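Extracellular solute-binding protein family 1 (Kribbella flavida, PDB 5IXP) probably binds a solute outside the cell and delivers it to an ABC transporter, as extracellular solute-binding proteins of family 1 do. Local coordinates at residues T224-R228 with T229-A233; G239-L242 with G243-A246; V205-E209 with D210-A214; N331-V335 with G336-V340. All coordinates share one frame; numbering follows the deposited sequence.

In the fold
All four contacts are local, each joining side chains a few residues apart at a helix end or along a helix turn, and the four pack in the series 3, 1, 2, 4. Contact 2 touches both 1 and 4: I245 CG1 lies 3.8 Å from F227 CE1 of contact 1, and L242 CD1 lies 3.7 Å from F339 CE2 of contact 4. Contact 3 joins through contact 1, where A214 CB is 3.9 Å from A231 O. Contacts 3 and 4 are farthest apart, with centres about 30 Å from each other. Bound formic acid, probably from the crystallisation liquor, lies about 4 Å from the side chain of L242 and likewise from that of V335.

Contact 1: residues T224-R228 with T229-A233; sequences TKAFR and TDAFA
F232 drives the edge of its ring against the face of F227, the T-shaped pair that forms the tight side of this helix-to-strand turn. The planes stand at 86° with centroids 5.1 Å apart, and F232 CZ comes 3.7 Å from F227 CE1, above the face of F227 but offset toward the rim of that ring. F232 reaches there because its CG lies between the backbone N and the carbonyl carbon (chi1 51°), which folds the ring back toward the helix end. A226 CB fills in beside the pair, 4.0 Å from F232 CE2 and just as near the methyl of A231.

The backbone makes a type I beta turn from A226 to T229. Here A226 O is gripped by two donors of one residue: the hydroxyl T229 OG1 at 2.8 Å, close to the carbonyl plane, and T229 N, which comes from well above that plane. A water also donates to A226 O and accepts from F232 N, bridging the turn while lying over the centre of one face of the F232 ring. T229 OG1 in turn accepts from A231 N at 3.1 Å, an ST turn that ties T229 to the chain leading into the strand.

The other side is looser. K225 and R228 are exposed, and the bent chain of R228 brings its guanidinium over K225 CA, away from the aromatic pair.

The turn joins helix 221-226 to strand 232-238. Helix 241-249 covers F227 through I245, N248 and A249, while R121 holds the turn by a salt bridge to D230 and a hydrogen bond to T229 O.

Contact 2: residues G239-L242 with G243-A246; sequences GWLL and GVIA
The W240 indole carries L241 CB over one face, 4.2 Å above the plane and toward the rim, and the same leucine goes on to touch V244 and I245. The indole nitrogen W240 NE1 is hydrogen-bonded to W270 O, and the two tryptophan rings meet edge-to-face. With its CG anti to the backbone N (chi1 -169°), L241 sends its end along the helix: the branch L241 CD1 comes 3.8 Å from V244 CB, and the branching carbon L241 CG lies 4.2 Å from I245 CG1, where the two side chains cross at about a right angle.

This is the beginning of helix 241-249, which follows strand 232-238 in the solute-binding protein fold, and its backbone already has the helical i to i+4 pattern. I245 N donates to L241 O at 3.0 Å, arriving nearly along the C=O axis with an N-H...O angle of 164°. A246 N bonds to L242 O with the same N-H angle, but tilted from the carbonyl plane. Just ahead of these bonds a water takes the N-H of G243 at 3.0 Å and donates to G239 O at 2.8 Å, bridging the entry to the helix.

The L242 side chain packs on V335 and F339 of helix 335-344, whereas L241 packs on M235. Both L242 and I245 also touch C237, the strand residue joined by a disulfide to C119.

Contact 3: residues V205-E209 with D210-A214; sequences VAATE and DGLSA
T208 holds its hydroxyl between the backbone N and the carbonyl carbon (chi1 68°), which lets T208 OG1 donate to V205 O at 2.6 Å, in the carbonyl plane and on a lone pair, and leaves the methyl T208 CG2 to meet S213 CB at 4.2 Å. L212 turns its CG to chi1 -90°, letting L212 CD2 lie against A207 CB at 3.8 Å. These two apolar touches accompany a Schellman motif, in which G211, with positive phi, is the C-prime residue that ends helix 195-209.

Its two defining bonds are sound. L212 N reaches back to A207 O at 3.0 Å with an N-H...O angle of 162°, and G211 N bonds to T208 O at the same length, although from well above the carbonyl plane. D210 N still donates to A206 O, with a second, weak bond to A207 O. A207 O is therefore the acceptor of one firm and one weak bond, while the A207 methyl meets the leucine branch CD2: the polar closure and the apolar contact meet on one residue.

The reversal leads the chain from the helix into the loop before helix 221-226. Helix 144-157 supports it through F148 against A207 and R152 against L212, and D371 of helix 356-371 both touches T208 and bonds to S213 OG, which also accepts from K215 N. One water completes the closure, donating to T208 O at 2.9 Å and accepting from S213 N at 3.0 Å.

Contact 4: residues N331-V335 with G336-V340; sequences NNAPV and GKIFV
P334 O receives I338 N at 2.9 Å, nearly in line with the carbonyl, and the side chain of the same isoleucine gathers round this oxygen. I338 CG1 lies 3.4 Å from P334 O, so an apolar branch covers the acceptor of the first helical bond. P334 is the N-cap residue of helix 335-344 and the centre of an inverse gamma turn, closed by a weak bond from V335 N to A333 O. The chain thus turns sharply on the proline and enters the helix at once.

The proline ring is also in contact: it meets I338 obliquely, P334 CD to I338 CD1 at 3.7 Å. A333 CB touches the same I338 methyl more loosely. I338 thus donates to the carbonyl of the cap and packs on its ring.

On another side of the helix V335 and F339 run side by side, pointing the same way. F339 N bonds to V335 O at 2.9 Å, while the F339 ring, with CG anti to its carbonyl carbon (chi1 -74°), presents an edge to the valine: V335 CB lies in the plane of the ring. I338 CG2 lies over one face of the ring, toward its rim. K337 instead extends its chain away to the exposed side.

V259 of strand 257-260 packs against A333, V335 and I338, and R134 of helix 134-138 touches A333, P334 and I338. At the ring edge, F339 CD2 approaches V335 CB to 3.8 Å.

Contact 1: residues T224-R228 with T229-A233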
loop_
_atom_site.group_PDB
_atom_site.type_symbol
_atom_site.label_atom_id
_atom_site.label_comp_id
_atom_site.label_asym_id
_atom_site.label_seq_id
_atom_site.Cartn_x
_atom_site.Cartn_y
_atom_site.Cartn_z
ATOM N N THR A 224 4.972 -16.035 -8.978
ATOM C CA THR A 224 3.629 -16.409 -9.416
ATOM C C THR A 224 3.441 -17.921 -9.392
ATOM O O THR A 224 2.464 -18.428 -8.829
ATOM C CB THR A 224 3.373 -15.853 -10.817
ATOM O OG1 THR A 224 3.540 -14.437 -10.789
ATOM C CG2 THR A 224 1.965 -16.176 -11.279
ATOM N N LYS A 225 4.373 -18.662 -10.000
ATOM C CA LYS A 225 4.242 -20.116 -10.040
ATOM C C LYS A 225 4.291 -20.724 -8.644
ATOM O O LYS A 225 3.668 -21.761 -8.396
ATOM C CB LYS A 225 5.340 -20.727 -10.911
ATOM C CG LYS A 225 5.375 -20.212 -12.356
ATOM C CD LYS A 225 3.997 -19.781 -12.852
ATOM C CE LYS A 225 4.102 -18.671 -13.902
ATOM N NZ LYS A 225 2.906 -18.626 -14.801
ATOM N N ALA A 226 5.004 -20.088 -7.713
ATOM C CA ALA A 226 5.181 -20.681 -6.393
ATOM C C ALA A 226 3.882 -20.759 -5.601
ATOM O O ALA A 226 3.820 -21.499 -4.608
ATOM C CB ALA A 226 6.226 -19.899 -5.611
ATOM N N PHE A 227 2.839 -20.032 -6.016
ATOM C CA PHE A 227 1.558 -20.163 -5.333
ATOM C C PHE A 227 0.921 -21.530 -5.535
ATOM O O PHE A 227 -0.014 -21.873 -4.801
ATOM C CB PHE A 227 0.596 -19.058 -5.781
ATOM C CG PHE A 227 0.874 -17.723 -5.138
ATOM C CD1 PHE A 227 0.329 -17.413 -3.895
ATOM C CD2 PHE A 227 1.700 -16.788 -5.763
ATOM C CE1 PHE A 227 0.592 -16.183 -3.286
ATOM C CE2 PHE A 227 1.967 -15.550 -5.164
ATOM C CZ PHE A 227 1.408 -15.248 -3.925
ATOM N N ARG A 228 1.403 -22.319 -6.496
ATOM C CA ARG A 228 0.915 -23.674 -6.707
ATOM C C ARG A 228 1.813 -24.716 -6.051
ATOM O O ARG A 228 1.811 -25.878 -6.466
ATOM C CB ARG A 228 0.761 -23.954 -8.204
ATOM C CG ARG A 228 -0.504 -23.347 -8.824
ATOM C CD ARG A 228 -0.181 -22.371 -9.942
ATOM N NE ARG A 228 0.915 -22.828 -10.794
ATOM C CZ ARG A 228 1.235 -22.293 -11.975
ATOM N NH1 ARG A 228 0.557 -21.253 -12.451
ATOM N NH2 ARG A 228 2.255 -22.783 -12.677
ATOM N N THR A 229 2.587 -24.313 -5.044
ATOM C CA THR A 229 3.518 -25.175 -4.329
ATOM C C THR A 229 3.409 -24.871 -2.838
ATOM O O THR A 229 2.666 -23.976 -2.416
ATOM C CB THR A 229 4.971 -24.949 -4.768
ATOM O OG1 THR A 229 5.431 -23.703 -4.220
ATOM C CG2 THR A 229 5.098 -24.913 -6.293
ATOM N N ASP A 230 4.190 -25.598 -2.034
ATOM C CA ASP A 230 4.286 -25.335 -0.604
ATOM C C ASP A 230 5.423 -24.375 -0.259
ATOM O O ASP A 230 5.949 -24.432 0.857
ATOM C CB ASP A 230 4.455 -26.652 0.160
ATOM C CG ASP A 230 3.266 -27.583 -0.008
ATOM O OD1 ASP A 230 2.192 -27.114 -0.452
ATOM O OD2 ASP A 230 3.406 -28.786 0.314
ATOM N N ALA A 231 5.799 -23.480 -1.181
ATOM C CA ALA A 231 7.026 -22.700 -1.019
ATOM C C ALA A 231 6.984 -21.774 0.199
ATOM O O ALA A 231 8.007 -21.596 0.873
ATOM C CB ALA A 231 7.310 -21.889 -2.279
ATOM N N PHE A 232 5.839 -21.145 0.482
ATOM C CA PHE A 232 5.778 -20.247 1.638
ATOM C C PHE A 232 4.404 -20.312 2.296
ATOM O O PHE A 232 3.394 -20.575 1.637
ATOM C CB PHE A 232 6.121 -18.791 1.263
ATOM C CG PHE A 232 5.347 -18.260 0.090
ATOM C CD1 PHE A 232 4.122 -17.638 0.272
ATOM C CD2 PHE A 232 5.853 -18.372 -1.200
ATOM C CE1 PHE A 232 3.408 -17.139 -0.824
ATOM C CE2 PHE A 232 5.142 -17.882 -2.294
ATOM C CZ PHE A 232 3.917 -17.265 -2.102
ATOM N N ALA A 233 4.378 -20.037 3.609
ATOM C CA ALA A 233 3.192 -20.268 4.427
ATOM C C ALA A 233 2.453 -19.007 4.859
ATOM O O ALA A 233 1.302 -19.123 5.300
ATOM C CB ALA A 233 3.557 -21.065 5.693
HETATM O O HOH W 1 3.700 -21.204 -1.702
#

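Contact 2: residues G239-L242 with G243-A246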
loop_
_atom_site.group_PDB
_atom_site.type_symbol
_atom_site.label_atom_id
_atom_site.label_comp_id
_atom_site.label_asym_id
_atom_site.label_seq_id
_atom_site.Cartn_x
_atom_site.Cartn_y
_atom_site.Cartn_z
ATOM N N GLY A 239 -5.768 -5.954 1.699
ATOM C CA GLY A 239 -7.028 -6.496 1.212
ATOM C C GLY A 239 -7.018 -6.811 -0.273
ATOM O O GLY A 239 -7.511 -7.858 -0.697
ATOM N N TRP A 240 -6.441 -5.918 -1.088
ATOM C CA TRP A 240 -6.488 -6.110 -2.535
ATOM C C TRP A 240 -5.623 -7.274 -3.010
ATOM O O TRP A 240 -5.771 -7.705 -4.158
ATOM C CB TRP A 240 -6.072 -4.823 -3.272
ATOM C CG TRP A 240 -4.699 -4.273 -2.907
ATOM C CD1 TRP A 240 -4.428 -3.260 -2.027
ATOM C CD2 TRP A 240 -3.435 -4.693 -3.430
ATOM N NE1 TRP A 240 -3.072 -3.027 -1.965
ATOM C CE2 TRP A 240 -2.440 -3.893 -2.818
ATOM C CE3 TRP A 240 -3.042 -5.667 -4.353
ATOM C CZ2 TRP A 240 -1.077 -4.048 -3.094
ATOM C CZ3 TRP A 240 -1.686 -5.816 -4.626
ATOM C CH2 TRP A 240 -0.723 -5.008 -3.999
ATOM N N LEU A 241 -4.725 -7.787 -2.170
ATOM C CA LEU A 241 -3.883 -8.901 -2.591
ATOM C C LEU A 241 -4.610 -10.243 -2.539
ATOM O O LEU A 241 -4.166 -11.194 -3.195
ATOM C CB LEU A 241 -2.616 -8.951 -1.728
ATOM C CG LEU A 241 -1.489 -9.883 -2.185
ATOM C CD1 LEU A 241 -0.902 -9.408 -3.509
ATOM C CD2 LEU A 241 -0.412 -9.987 -1.117
ATOM N N LEU A 242 -5.716 -10.338 -1.793
ATOM C CA LEU A 242 -6.448 -11.603 -1.699
ATOM C C LEU A 242 -6.787 -12.154 -3.080
ATOM O O LEU A 242 -6.620 -13.353 -3.345
ATOM C CB LEU A 242 -7.726 -11.422 -0.874
ATOM C CG LEU A 242 -7.509 -11.032 0.585
ATOM C CD1 LEU A 242 -8.842 -10.740 1.273
ATOM C CD2 LEU A 242 -6.788 -12.143 1.286
ATOM N N GLY A 243 -7.262 -11.287 -3.979
ATOM C CA GLY A 243 -7.608 -11.739 -5.315
ATOM C C GLY A 243 -6.408 -12.184 -6.123
ATOM O O GLY A 243 -6.520 -13.081 -6.961
ATOM N N VAL A 244 -5.255 -11.550 -5.907
ATOM C CA VAL A 244 -4.031 -11.980 -6.575
ATOM C C VAL A 244 -3.648 -13.385 -6.121
ATOM O O VAL A 244 -3.309 -14.251 -6.939
ATOM C CB VAL A 244 -2.900 -10.973 -6.307
ATOM C CG1 VAL A 244 -1.580 -11.489 -6.845
ATOM C CG2 VAL A 244 -3.243 -9.619 -6.913
ATOM N N ILE A 245 -3.700 -13.626 -4.808
ATOM C CA ILE A 245 -3.340 -14.935 -4.266
ATOM C C ILE A 245 -4.268 -16.000 -4.827
ATOM O O ILE A 245 -3.825 -17.060 -5.289
ATOM C CB ILE A 245 -3.383 -14.911 -2.724
ATOM C CG1 ILE A 245 -2.283 -14.003 -2.173
ATOM C CG2 ILE A 245 -3.259 -16.331 -2.144
ATOM C CD1 ILE A 245 -2.407 -13.697 -0.689
ATOM N N ALA A 246 -5.574 -15.725 -4.803
ATOM C CA ALA A 246 -6.545 -16.713 -5.255
ATOM C C ALA A 246 -6.370 -17.014 -6.737
ATOM O O ALA A 246 -6.479 -18.170 -7.154
ATOM C CB ALA A 246 -7.964 -16.234 -4.954
HETATM O O HOH W 2 -8.678 -8.808 -3.028
#

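Contact 3: residues V205-E209 with D210-A214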
loop_
_atom_site.group_PDB
_atom_site.type_symbol
_atom_site.label_atom_id
_atom_site.label_comp_id
_atom_site.label_asym_id
_atom_site.label_seq_id
_atom_site.Cartn_x
_atom_site.Cartn_y
_atom_site.Cartn_z
ATOM N N VAL A 205 17.495 -10.112 8.042
ATOM C CA VAL A 205 18.633 -10.923 7.618
ATOM C C VAL A 205 18.732 -12.183 8.470
ATOM O O VAL A 205 18.942 -13.288 7.951
ATOM C CB VAL A 205 19.933 -10.098 7.662
ATOM C CG1 VAL A 205 21.142 -11.006 7.514
ATOM C CG2 VAL A 205 19.920 -9.039 6.554
ATOM N N ALA A 206 18.546 -12.051 9.785
ATOM C CA ALA A 206 18.596 -13.235 10.637
ATOM C C ALA A 206 17.512 -14.232 10.246
ATOM O O ALA A 206 17.743 -15.446 10.251
ATOM C CB ALA A 206 18.476 -12.839 12.108
ATOM N N ALA A 207 16.324 -13.736 9.881
ATOM C CA ALA A 207 15.268 -14.622 9.404
ATOM C C ALA A 207 15.692 -15.363 8.138
ATOM O O ALA A 207 15.422 -16.564 7.998
ATOM C CB ALA A 207 13.983 -13.823 9.156
ATOM N N THR A 208 16.348 -14.668 7.197
ATOM C CA THR A 208 16.811 -15.352 5.990
ATOM C C THR A 208 17.860 -16.398 6.334
ATOM O O THR A 208 17.876 -17.486 5.749
ATOM C CB THR A 208 17.372 -14.365 4.953
ATOM O OG1 THR A 208 18.601 -13.780 5.419
ATOM C CG2 THR A 208 16.361 -13.268 4.623
ATOM N N GLU A 209 18.740 -16.093 7.287
ATOM C CA GLU A 209 19.725 -17.087 7.703
ATOM C C GLU A 209 19.063 -18.285 8.370
ATOM O O GLU A 209 19.625 -19.386 8.367
ATOM C CB GLU A 209 20.749 -16.451 8.638
ATOM C CG GLU A 209 21.618 -15.425 7.955
ATOM C CD GLU A 209 22.462 -14.639 8.929
ATOM O OE1 GLU A 209 22.197 -14.720 10.151
ATOM O OE2 GLU A 209 23.392 -13.942 8.468
ATOM N N ASP A 210 17.884 -18.098 8.945
ATOM C CA ASP A 210 17.144 -19.191 9.553
ATOM C C ASP A 210 16.248 -19.916 8.556
ATOM O O ASP A 210 15.462 -20.776 8.964
ATOM C CB ASP A 210 16.319 -18.675 10.735
ATOM C CG ASP A 210 17.189 -18.140 11.864
ATOM O OD1 ASP A 210 18.341 -18.608 11.994
ATOM O OD2 ASP A 210 16.724 -17.257 12.622
ATOM N N GLY A 211 16.356 -19.600 7.265
ATOM C CA GLY A 211 15.593 -20.298 6.250
ATOM C C GLY A 211 14.153 -19.864 6.129
ATOM O O GLY A 211 13.343 -20.585 5.539
ATOM N N LEU A 212 13.802 -18.695 6.660
ATOM C CA LEU A 212 12.403 -18.286 6.688
ATOM C C LEU A 212 11.919 -17.706 5.368
ATOM O O LEU A 212 10.705 -17.568 5.188
ATOM C CB LEU A 212 12.178 -17.272 7.812
ATOM C CG LEU A 212 11.791 -17.824 9.194
ATOM C CD1 LEU A 212 12.510 -19.094 9.561
ATOM C CD2 LEU A 212 11.954 -16.773 10.280
ATOM N N SER A 213 12.818 -17.381 4.442
ATOM C CA SER A 213 12.445 -16.735 3.190
ATOM C C SER A 213 12.444 -17.730 2.039
ATOM O O SER A 213 13.361 -18.541 1.906
ATOM C CB SER A 213 13.398 -15.588 2.847
ATOM O OG SER A 213 13.089 -15.058 1.565
ATOM N N ALA A 214 11.424 -17.641 1.193
ATOM C CA ALA A 214 11.419 -18.399 -0.051
ATOM C C ALA A 214 12.272 -17.755 -1.135
ATOM O O ALA A 214 12.479 -18.376 -2.182
ATOM C CB ALA A 214 9.984 -18.579 -0.550
HETATM O O HOH W 3 15.691 -18.024 3.857
#

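Contact 4: residues N331-V335 with G336-V340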
loop_
_atom_site.group_PDB
_atom_site.type_symbol
_atom_site.label_atom_id
_atom_site.label_comp_id
_atom_site.label_asym_id
_atom_site.label_seq_id
_atom_site.Cartn_x
_atom_site.Cartn_y
_atom_site.Cartn_z
ATOM N N ASN A 331 -11.450 -19.438 3.137
ATOM C CA ASN A 331 -12.149 -20.144 4.216
ATOM C C ASN A 331 -13.320 -19.324 4.759
ATOM O O ASN A 331 -13.591 -19.308 5.961
ATOM C CB ASN A 331 -11.174 -20.522 5.343
ATOM C CG ASN A 331 -11.778 -21.508 6.338
ATOM O OD1 ASN A 331 -12.544 -22.392 5.961
ATOM N ND2 ASN A 331 -11.443 -21.351 7.614
ATOM N N ASN A 332 -14.019 -18.625 3.859
ATOM C CA ASN A 332 -15.176 -17.810 4.235
ATOM C C ASN A 332 -14.808 -16.779 5.295
ATOM O O ASN A 332 -15.589 -16.499 6.203
ATOM C CB ASN A 332 -16.339 -18.677 4.725
ATOM C CG ASN A 332 -17.000 -19.437 3.610
ATOM O OD1 ASN A 332 -17.382 -18.859 2.596
ATOM N ND2 ASN A 332 -17.142 -20.740 3.789
ATOM N N ALA A 333 -13.608 -16.217 5.191
ATOM C CA ALA A 333 -13.175 -15.247 6.182
ATOM C C ALA A 333 -14.062 -14.007 6.119
ATOM O O ALA A 333 -14.472 -13.588 5.031
ATOM C CB ALA A 333 -11.712 -14.854 5.966
ATOM N N PRO A 334 -14.385 -13.404 7.268
ATOM C CA PRO A 334 -15.179 -12.156 7.288
ATOM C C PRO A 334 -14.306 -10.951 6.952
ATOM O O PRO A 334 -13.995 -10.099 7.792
ATOM C CB PRO A 334 -15.708 -12.133 8.725
ATOM C CG PRO A 334 -14.584 -12.795 9.517
ATOM C CD PRO A 334 -14.024 -13.864 8.623
ATOM N N VAL A 335 -13.881 -10.876 5.687
ATOM C CA VAL A 335 -12.843 -9.911 5.311
ATOM C C VAL A 335 -13.334 -8.473 5.446
ATOM O O VAL A 335 -12.532 -7.562 5.680
ATOM C CB VAL A 335 -12.325 -10.188 3.887
ATOM C CG1 VAL A 335 -11.591 -11.521 3.841
ATOM C CG2 VAL A 335 -13.482 -10.164 2.870
ATOM N N GLY A 336 -14.640 -8.235 5.299
ATOM C CA GLY A 336 -15.148 -6.889 5.512
ATOM C C GLY A 336 -14.850 -6.392 6.911
ATOM O O GLY A 336 -14.305 -5.300 7.100
ATOM N N LYS A 337 -15.162 -7.213 7.912
ATOM C CA LYS A 337 -14.895 -6.815 9.288
ATOM C C LYS A 337 -13.401 -6.826 9.582
ATOM O O LYS A 337 -12.893 -5.940 10.280
ATOM C CB LYS A 337 -15.647 -7.734 10.246
ATOM C CG LYS A 337 -17.156 -7.571 10.177
ATOM C CD LYS A 337 -17.845 -8.603 11.031
ATOM C CE LYS A 337 -19.345 -8.380 11.053
ATOM N NZ LYS A 337 -19.990 -9.436 11.869
ATOM N N ILE A 338 -12.677 -7.809 9.044
ATOM C CA ILE A 338 -11.245 -7.896 9.314
ATOM C C ILE A 338 -10.537 -6.648 8.799
ATOM O O ILE A 338 -9.768 -6.004 9.521
ATOM C CB ILE A 338 -10.657 -9.175 8.695
ATOM C CG1 ILE A 338 -11.108 -10.411 9.487
ATOM C CG2 ILE A 338 -9.131 -9.090 8.647
ATOM C CD1 ILE A 338 -10.957 -11.718 8.716
ATOM N N PHE A 339 -10.808 -6.262 7.554
ATOM C CA PHE A 339 -10.029 -5.159 7.009
ATOM C C PHE A 339 -10.506 -3.796 7.498
ATOM O O PHE A 339 -9.718 -2.840 7.472
ATOM C CB PHE A 339 -9.984 -5.276 5.484
ATOM C CG PHE A 339 -9.080 -6.381 5.035
ATOM C CD1 PHE A 339 -7.700 -6.221 5.093
ATOM C CD2 PHE A 339 -9.591 -7.608 4.643
ATOM C CE1 PHE A 339 -6.849 -7.252 4.719
ATOM C CE2 PHE A 339 -8.747 -8.631 4.279
ATOM C CZ PHE A 339 -7.375 -8.451 4.315
ATOM N N VAL A 340 -11.735 -3.688 8.010
ATOM C CA VAL A 340 -12.090 -2.503 8.793
ATOM C C VAL A 340 -11.176 -2.394 10.007
ATOM O O VAL A 340 -10.577 -1.341 10.267
ATOM C CB VAL A 340 -13.573 -2.538 9.202
ATOM C CG1 VAL A 340 -13.842 -1.520 10.303
ATOM C CG2 VAL A 340 -14.455 -2.259 7.995
#